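Local coordinates for phenylalanine--tRNA ligase beta subunit (Pyrococcus horikoshii, PDB 2CXI), which forms, with the alpha subunit, the tetrameric synthetase that attaches phenylalanine to tRNA(Phe) at the expense of ATP, this fragment being the N-terminal part with the amino acid-editing domain, at residues V140-F145 with N248-A253; V264-K269 with I273-L278. All blocks are in the same frame, centred on the assembly; numbering follows the deposited sequence.

Interaction 1. Residues V140-F145 with N248-A253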
ATOM      1  N   VAL A 140       7.847  23.498 -23.339  1.00 16.06           N
ATOM      2  CA  VAL A 140       6.700  22.594 -23.172  1.00 16.00           C
ATOM      3  C   VAL A 140       6.906  21.388 -24.060  1.00 16.03           C
ATOM      4  O   VAL A 140       7.058  21.527 -25.301  1.00 15.06           O
ATOM      5  CB  VAL A 140       5.325  23.257 -23.568  1.00 15.92           C
ATOM      6  CG1 VAL A 140       4.179  22.204 -23.465  1.00 15.00           C
ATOM      7  CG2 VAL A 140       5.000  24.420 -22.693  1.00 17.96           C
ATOM      8  N   ALA A 141       6.940  20.202 -23.438  1.00 15.53           N
ATOM      9  CA  ALA A 141       6.958  18.926 -24.178  1.00 16.15           C
ATOM     10  C   ALA A 141       5.799  18.077 -23.650  1.00 16.41           C
ATOM     11  O   ALA A 141       5.559  18.055 -22.438  1.00 15.28           O
ATOM     12  CB  ALA A 141       8.322  18.198 -23.976  1.00 15.39           C
ATOM     13  N   ILE A 142       5.056  17.444 -24.547  1.00 14.96           N
ATOM     14  CA  ILE A 142       3.845  16.716 -24.161  1.00 15.47           C
ATOM     15  C   ILE A 142       4.035  15.274 -24.517  1.00 15.91           C
ATOM     16  O   ILE A 142       4.358  14.932 -25.672  1.00 13.65           O
ATOM     17  CB  ILE A 142       2.567  17.284 -24.881  1.00 15.77           C
ATOM     18  CG1 ILE A 142       2.366  18.753 -24.484  1.00 13.93           C
ATOM     19  CG2 ILE A 142       1.276  16.395 -24.594  1.00 13.47           C
ATOM     20  CD1 ILE A 142       1.484  19.572 -25.512  1.00 16.50           C
ATOM     21  N   GLY A 143       3.799  14.422 -23.534  1.00 15.46           N
ATOM     22  CA  GLY A 143       3.688  12.971 -23.791  1.00 15.85           C
ATOM     23  C   GLY A 143       2.243  12.470 -23.606  1.00 15.87           C
ATOM     24  O   GLY A 143       1.486  12.970 -22.731  1.00 14.22           O
ATOM     25  N   ILE A 144       1.863  11.483 -24.421  1.00 14.34           N
ATOM     26  CA  ILE A 144       0.563  10.805 -24.261  1.00 16.03           C
ATOM     27  C   ILE A 144       0.769   9.302 -24.242  1.00 15.89           C
ATOM     28  O   ILE A 144       1.592   8.763 -25.000  1.00 15.66           O
ATOM     29  CB  ILE A 144      -0.414  11.208 -25.370  1.00 16.15           C
ATOM     30  CG1 ILE A 144      -0.691  12.711 -25.303  1.00 16.63           C
ATOM     31  CG2 ILE A 144      -1.738  10.516 -25.170  1.00 19.95           C
ATOM     32  CD1 ILE A 144      -1.313  13.234 -26.606  1.00 24.00           C
ATOM     33  N   PHE A 145       0.020   8.639 -23.363  1.00 16.42           N
ATOM     34  CA  PHE A 145       0.225   7.224 -23.034  1.00 15.04           C
ATOM     35  C   PHE A 145      -1.105   6.529 -22.814  1.00 16.21           C
ATOM     36  O   PHE A 145      -2.065   7.150 -22.373  1.00 14.83           O
ATOM     37  CB  PHE A 145       1.131   7.066 -21.790  1.00 15.08           C
ATOM     38  CG  PHE A 145       2.471   7.777 -21.934  1.00 14.98           C
ATOM     39  CD1 PHE A 145       2.618   9.092 -21.492  1.00 15.61           C
ATOM     40  CD2 PHE A 145       3.540   7.165 -22.622  1.00 18.07           C
ATOM     41  CE1 PHE A 145       3.839   9.789 -21.669  1.00 13.40           C
ATOM     42  CE2 PHE A 145       4.760   7.840 -22.800  1.00 14.13           C
ATOM     43  CZ  PHE A 145       4.910   9.144 -22.305  1.00 11.27           C
ATOM     44  N   ASN A 248      -4.054  21.959 -19.957  1.00 12.74           N
ATOM     45  CA  ASN A 248      -5.419  22.376 -20.040  1.00 13.19           C
ATOM     46  C   ASN A 248      -5.946  22.308 -21.464  1.00 13.49           C
ATOM     47  O   ASN A 248      -7.070  21.859 -21.683  1.00 14.25           O
ATOM     48  CB  ASN A 248      -5.604  23.774 -19.459  1.00 12.30           C
ATOM     49  CG  ASN A 248      -5.364  23.825 -17.900  1.00 14.90           C
ATOM     50  OD1 ASN A 248      -5.284  24.915 -17.293  1.00 21.63           O
ATOM     51  ND2 ASN A 248      -5.308  22.678 -17.290  1.00 11.84           N
ATOM     52  N   VAL A 249      -5.150  22.801 -22.417  1.00 13.10           N
ATOM     53  CA  VAL A 249      -5.513  22.697 -23.827  1.00 12.77           C
ATOM     54  C   VAL A 249      -5.726  21.201 -24.228  1.00 12.32           C
ATOM     55  O   VAL A 249      -6.746  20.850 -24.815  1.00 11.59           O
ATOM     56  CB  VAL A 249      -4.458  23.428 -24.717  1.00 12.73           C
ATOM     57  CG1 VAL A 249      -4.634  23.054 -26.210  1.00 14.49           C
ATOM     58  CG2 VAL A 249      -4.541  24.966 -24.492  1.00 13.61           C
HETATM   59  N   MSE A 250      -4.769  20.337 -23.894  1.00 13.72           N
HETATM   60  CA  MSE A 250      -4.842  18.889 -24.231  1.00 14.36           C
HETATM   61  C   MSE A 250      -6.104  18.237 -23.677  1.00 14.05           C
HETATM   62  O   MSE A 250      -6.807  17.532 -24.401  1.00 13.08           O
HETATM   63  CB  MSE A 250      -3.628  18.101 -23.698  1.00 14.46           C
HETATM   64  CG  MSE A 250      -2.286  18.408 -24.353  1.00 19.69           C
HETATM   65 SE   MSE A 250      -2.259  18.022 -26.355  1.00 31.76          SE
HETATM   66  CE  MSE A 250      -3.242  16.391 -26.417  1.00 24.67           C
ATOM     67  N   VAL A 251      -6.356  18.402 -22.375  1.00 14.28           N
ATOM     68  CA  VAL A 251      -7.509  17.718 -21.765  1.00 14.42           C
ATOM     69  C   VAL A 251      -8.874  18.277 -22.200  1.00 14.33           C
ATOM     70  O   VAL A 251      -9.830  17.523 -22.286  1.00 14.59           O
ATOM     71  CB  VAL A 251      -7.431  17.679 -20.182  1.00 14.97           C
ATOM     72  CG1 VAL A 251      -6.091  17.089 -19.711  1.00 13.82           C
ATOM     73  CG2 VAL A 251      -7.632  19.070 -19.562  1.00 13.08           C
ATOM     74  N   THR A 252      -8.976  19.592 -22.436  1.00 14.45           N
ATOM     75  CA  THR A 252     -10.230  20.135 -22.933  1.00 14.94           C
ATOM     76  C   THR A 252     -10.475  19.752 -24.390  1.00 14.75           C
ATOM     77  O   THR A 252     -11.621  19.557 -24.774  1.00 14.87           O
ATOM     78  CB  THR A 252     -10.386  21.660 -22.700  1.00 16.40           C
ATOM     79  OG1 THR A 252      -9.321  22.375 -23.338  1.00 15.13           O
ATOM     80  CG2 THR A 252     -10.256  22.009 -21.163  1.00 15.35           C
ATOM     81  N   ALA A 253      -9.418  19.606 -25.183  1.00 14.64           N
ATOM     82  CA  ALA A 253      -9.622  19.070 -26.531  1.00 15.24           C
ATOM     83  C   ALA A 253     -10.235  17.651 -26.460  1.00 15.16           C
ATOM     84  O   ALA A 253     -11.196  17.335 -27.167  1.00 15.23           O
ATOM     85  CB  ALA A 253      -8.314  19.074 -27.312  1.00 15.02           C
TER
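Ile-142 and Ile-144 meet one side chain of the facing helix, that of Met-250, which is present as selenomethionine. The methyl tip of Ile-144 and the end of the selenomethionine reach toward each other, CD1 of Ile-144 lying 3.7 Å from CE of Met-250. Ile-142 crosses the same side chain at a slant closer to its root. Its CG2 lies 4.1 Å from CG of Met-250, and its CD1 reaches both that carbon and, at 4.1 Å, the selenium atom SE of Met-250. The selenomethionine bends at both chi2 (-60°) and chi3 (-40°), a fold that carries the terminal methyl away from Ile-142 and along the strand to Ile-144. No hydrogen bond links the segments; the contact is wholly apolar, and small, with 126 Å² buried. The two isoleucines stand on the same side because they are two residues apart in an extended strand. On the helix, beyond this layer, OG1 of Thr-252 donates to the carbonyl O of Asn-248 at 2.8 Å. That oxygen also takes the backbone N-H of Thr-252, the two donors coming from opposite faces of its plane. Helix 116-133 packs beside the contact: Ile-129 touches both Ile-142 and Val-249, while Met-122 and Gln-126 adjoin Ile-144. Strand 140-146 is paired antiparallel with strand 231-237, through backbone bonds of Ala-141, Gly-143 and Phe-145. Helices 116-133 and 240-255 pack on the isoleucine-bearing face of the sheet in the B3/4 region, which probably corresponds to the editing domain.

Interaction 2. Residues V264-K269 with I273-L278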
ATOM      1  N   VAL A 264      -4.818  14.219 -11.174  1.00 17.94           N
ATOM      2  CA  VAL A 264      -3.848  13.392 -10.490  1.00 19.01           C
ATOM      3  C   VAL A 264      -3.161  14.272  -9.430  1.00 19.23           C
ATOM      4  O   VAL A 264      -3.166  15.522  -9.536  1.00 18.92           O
ATOM      5  CB  VAL A 264      -2.852  12.613 -11.445  1.00 20.91           C
ATOM      6  CG1 VAL A 264      -3.423  12.335 -12.861  1.00 20.00           C
ATOM      7  CG2 VAL A 264      -1.504  13.206 -11.504  1.00 21.35           C
ATOM      8  N   ARG A 265      -2.647  13.612  -8.389  1.00 16.87           N
ATOM      9  CA  ARG A 265      -1.898  14.259  -7.299  1.00 18.82           C
ATOM     10  C   ARG A 265      -0.433  14.279  -7.689  1.00 16.57           C
ATOM     11  O   ARG A 265       0.160  13.236  -7.949  1.00 15.78           O
ATOM     12  CB  ARG A 265      -2.116  13.429  -6.007  1.00 19.16           C
ATOM     13  CG  ARG A 265      -1.525  13.989  -4.748  1.00 23.04           C
ATOM     14  CD  ARG A 265      -2.016  13.222  -3.468  1.00 23.40           C
ATOM     15  NE  ARG A 265      -1.216  12.047  -3.331  1.00 33.14           N
ATOM     16  CZ  ARG A 265      -0.205  11.880  -2.484  1.00 33.14           C
ATOM     17  NH1 ARG A 265       0.136  12.792  -1.577  1.00 33.09           N
ATOM     18  NH2 ARG A 265       0.449  10.742  -2.542  1.00 31.54           N
ATOM     19  N   VAL A 266       0.160  15.466  -7.763  1.00 16.49           N
ATOM     20  CA  VAL A 266       1.511  15.564  -8.221  1.00 15.47           C
ATOM     21  C   VAL A 266       2.343  16.061  -7.035  1.00 16.66           C
ATOM     22  O   VAL A 266       2.151  17.194  -6.584  1.00 17.48           O
ATOM     23  CB  VAL A 266       1.696  16.517  -9.410  1.00 15.23           C
ATOM     24  CG1 VAL A 266       3.127  16.381  -9.994  1.00 12.28           C
ATOM     25  CG2 VAL A 266       0.623  16.273 -10.510  1.00 15.17           C
ATOM     26  N   VAL A 267       3.266  15.215  -6.604  1.00 16.43           N
ATOM     27  CA  VAL A 267       4.063  15.403  -5.373  1.00 16.69           C
ATOM     28  C   VAL A 267       5.489  15.862  -5.686  1.00 15.89           C
ATOM     29  O   VAL A 267       6.331  15.143  -6.308  1.00 17.19           O
ATOM     30  CB  VAL A 267       3.994  14.118  -4.459  1.00 16.12           C
ATOM     31  CG1 VAL A 267       4.700  14.353  -3.059  1.00 19.26           C
ATOM     32  CG2 VAL A 267       2.589  13.725  -4.227  1.00 13.36           C
ATOM     33  N   TYR A 268       5.763  17.086  -5.275  1.00 15.74           N
ATOM     34  CA  TYR A 268       7.084  17.654  -5.335  1.00 17.70           C
ATOM     35  C   TYR A 268       7.701  17.579  -3.931  1.00 19.06           C
ATOM     36  O   TYR A 268       7.020  17.226  -2.995  1.00 18.30           O
ATOM     37  CB  TYR A 268       6.995  19.108  -5.792  1.00 18.26           C
ATOM     38  CG  TYR A 268       6.669  19.304  -7.274  1.00 18.59           C
ATOM     39  CD1 TYR A 268       5.378  19.063  -7.762  1.00 18.01           C
ATOM     40  CD2 TYR A 268       7.667  19.709  -8.179  1.00 21.13           C
ATOM     41  CE1 TYR A 268       5.065  19.268  -9.148  1.00 16.54           C
ATOM     42  CE2 TYR A 268       7.374  19.887  -9.559  1.00 16.59           C
ATOM     43  CZ  TYR A 268       6.085  19.665 -10.011  1.00 16.32           C
ATOM     44  OH  TYR A 268       5.805  19.874 -11.339  1.00 15.78           O
ATOM     45  N   LYS A 269       8.978  17.887  -3.782  1.00 21.33           N
ATOM     46  CA  LYS A 269       9.594  17.826  -2.454  1.00 24.57           C
ATOM     47  C   LYS A 269       8.877  18.753  -1.467  1.00 25.82           C
ATOM     48  O   LYS A 269       8.494  18.294  -0.400  1.00 26.04           O
ATOM     49  CB  LYS A 269      11.105  18.095  -2.492  1.00 25.70           C
ATOM     50  CG  LYS A 269      11.813  17.999  -1.129  1.00 28.55           C
ATOM     51  CD  LYS A 269      11.722  16.572  -0.544  1.00 34.70           C
ATOM     52  CE  LYS A 269      12.414  16.465   0.827  1.00 36.28           C
ATOM     53  NZ  LYS A 269      13.874  16.827   0.716  1.00 40.79           N
ATOM     54  N   ILE A 273       0.418  19.329  -5.760  1.00 22.50           N
ATOM     55  CA  ILE A 273      -0.629  20.044  -6.535  1.00 21.92           C
ATOM     56  C   ILE A 273      -1.544  19.088  -7.241  1.00 21.39           C
ATOM     57  O   ILE A 273      -1.110  18.041  -7.674  1.00 22.45           O
ATOM     58  CB  ILE A 273      -0.019  21.004  -7.643  1.00 22.17           C
ATOM     59  CG1 ILE A 273       0.975  20.234  -8.543  1.00 22.27           C
ATOM     60  CG2 ILE A 273       0.579  22.260  -7.021  1.00 24.09           C
ATOM     61  CD1 ILE A 273       1.496  20.984  -9.744  1.00 23.17           C
ATOM     62  N   GLU A 274      -2.776  19.485  -7.467  1.00 20.12           N
ATOM     63  CA  GLU A 274      -3.713  18.604  -8.117  1.00 20.80           C
ATOM     64  C   GLU A 274      -3.866  19.102  -9.544  1.00 18.76           C
ATOM     65  O   GLU A 274      -4.276  20.252  -9.757  1.00 18.64           O
ATOM     66  CB  GLU A 274      -5.056  18.655  -7.397  1.00 20.74           C
ATOM     67  CG  GLU A 274      -6.117  17.769  -8.032  1.00 23.65           C
ATOM     68  CD  GLU A 274      -7.540  18.001  -7.490  1.00 27.28           C
ATOM     69  OE1 GLU A 274      -7.707  18.759  -6.495  1.00 35.13           O
ATOM     70  OE2 GLU A 274      -8.521  17.439  -8.079  1.00 34.94           O
ATOM     71  N   THR A 275      -3.528  18.276 -10.529  1.00 16.04           N
ATOM     72  CA  THR A 275      -3.660  18.733 -11.950  1.00 15.67           C
ATOM     73  C   THR A 275      -4.584  17.803 -12.773  1.00 15.21           C
ATOM     74  O   THR A 275      -4.666  16.616 -12.450  1.00 15.76           O
ATOM     75  CB  THR A 275      -2.269  18.871 -12.645  1.00 15.63           C
ATOM     76  OG1 THR A 275      -1.653  17.602 -12.712  1.00 13.78           O
ATOM     77  CG2 THR A 275      -1.275  19.714 -11.821  1.00 17.90           C
ATOM     78  N   PRO A 276      -5.281  18.289 -13.821  1.00 15.77           N
ATOM     79  CA  PRO A 276      -5.349  19.709 -14.207  1.00 16.68           C
ATOM     80  C   PRO A 276      -6.229  20.509 -13.271  1.00 17.55           C
ATOM     81  O   PRO A 276      -7.116  19.963 -12.583  1.00 18.90           O
ATOM     82  CB  PRO A 276      -6.023  19.670 -15.603  1.00 16.45           C
ATOM     83  CG  PRO A 276      -6.995  18.444 -15.485  1.00 15.26           C
ATOM     84  CD  PRO A 276      -6.175  17.445 -14.657  1.00 16.60           C
ATOM     85  N   ASP A 277      -5.987  21.799 -13.243  1.00 18.55           N
ATOM     86  CA  ASP A 277      -6.878  22.720 -12.540  1.00 18.32           C
ATOM     87  C   ASP A 277      -7.615  23.536 -13.574  1.00 17.95           C
ATOM     88  O   ASP A 277      -7.022  24.421 -14.189  1.00 18.44           O
ATOM     89  CB  ASP A 277      -6.031  23.635 -11.676  1.00 19.36           C
ATOM     90  CG  ASP A 277      -6.864  24.663 -10.887  1.00 22.40           C
ATOM     91  OD1 ASP A 277      -8.114  24.762 -11.031  1.00 23.79           O
ATOM     92  OD2 ASP A 277      -6.294  25.427 -10.100  1.00 24.32           O
ATOM     93  N   LEU A 278      -8.909  23.264 -13.759  1.00 16.71           N
ATOM     94  CA  LEU A 278      -9.668  23.949 -14.789  1.00 17.33           C
ATOM     95  C   LEU A 278     -10.617  25.002 -14.203  1.00 18.43           C
ATOM     96  O   LEU A 278     -11.596  25.370 -14.840  1.00 17.61           O
ATOM     97  CB  LEU A 278     -10.427  22.940 -15.622  1.00 18.23           C
ATOM     98  CG  LEU A 278      -9.541  21.985 -16.446  1.00 17.28           C
ATOM     99  CD1 LEU A 278     -10.484  21.056 -17.197  1.00 18.69           C
ATOM    100  CD2 LEU A 278      -8.637  22.708 -17.467  1.00 17.62           C
TER
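The backbone N of Val-264 donates to O of Thr-275 at 2.7 Å, and N of Thr-275 returns a bond to O of Val-264 at 2.9 Å. Val-266 and Ile-273 form a second reciprocal pair, with Val-266 N to Ile-273 O at 2.9 Å. Between them Arg-265 faces Glu-274 as a non-hydrogen-bonded pair, where CA of Glu-274 makes a C-H...O contact of 3.4 Å with O of Val-264. On the face of Val-264 and Ile-273, Val-266 crosses Thr-275 at about a right angle, its CG2 3.4 Å from OG1 of Thr-275; that hydroxyl is hydrogen-bonded to O of Tyr-106. Ile-273 holds CG1 between its backbone N and carbonyl carbon (chi1 53°), which brings CG1 to 3.9 Å from CB of Val-266 and leaves CD1 4.0 Å from CE1 of Tyr-268, whose hydroxyl is hydrogen-bonded to Gly-104 O. On the other face, Arg-265 forms a salt bridge with Glu-272, and Glu-274 is hydrogen-bonded to Ser-263. This is a beta hairpin whose second strand, 272-275, stops at the cis peptide before Pro-276 and ends this branch of the sheet, while 260-267 also pairs in parallel with strand 84-93.

Overall arrangement
After strands 84-93 and 103-110 and helix 116-133, the chain lays down strand 140-146 and then passes through about a hundred residues, including strand 231-237, before helix 240-255 returns to it; interaction 1 closes that long excursion. The chain then runs directly into strand 260-267, and interaction 2 closes the short hairpin connection between strands 260-267 and 272-275. The two contacts follow in series, neither enclosing the other, with centres about 15 Å apart. Both belong to the same mixed sheet, one joining it to a covering helix and the other adding a strand. They also meet physically: Asn-248 and Thr-252 of the helix pack against Pro-276 and Leu-278 beyond the hairpin.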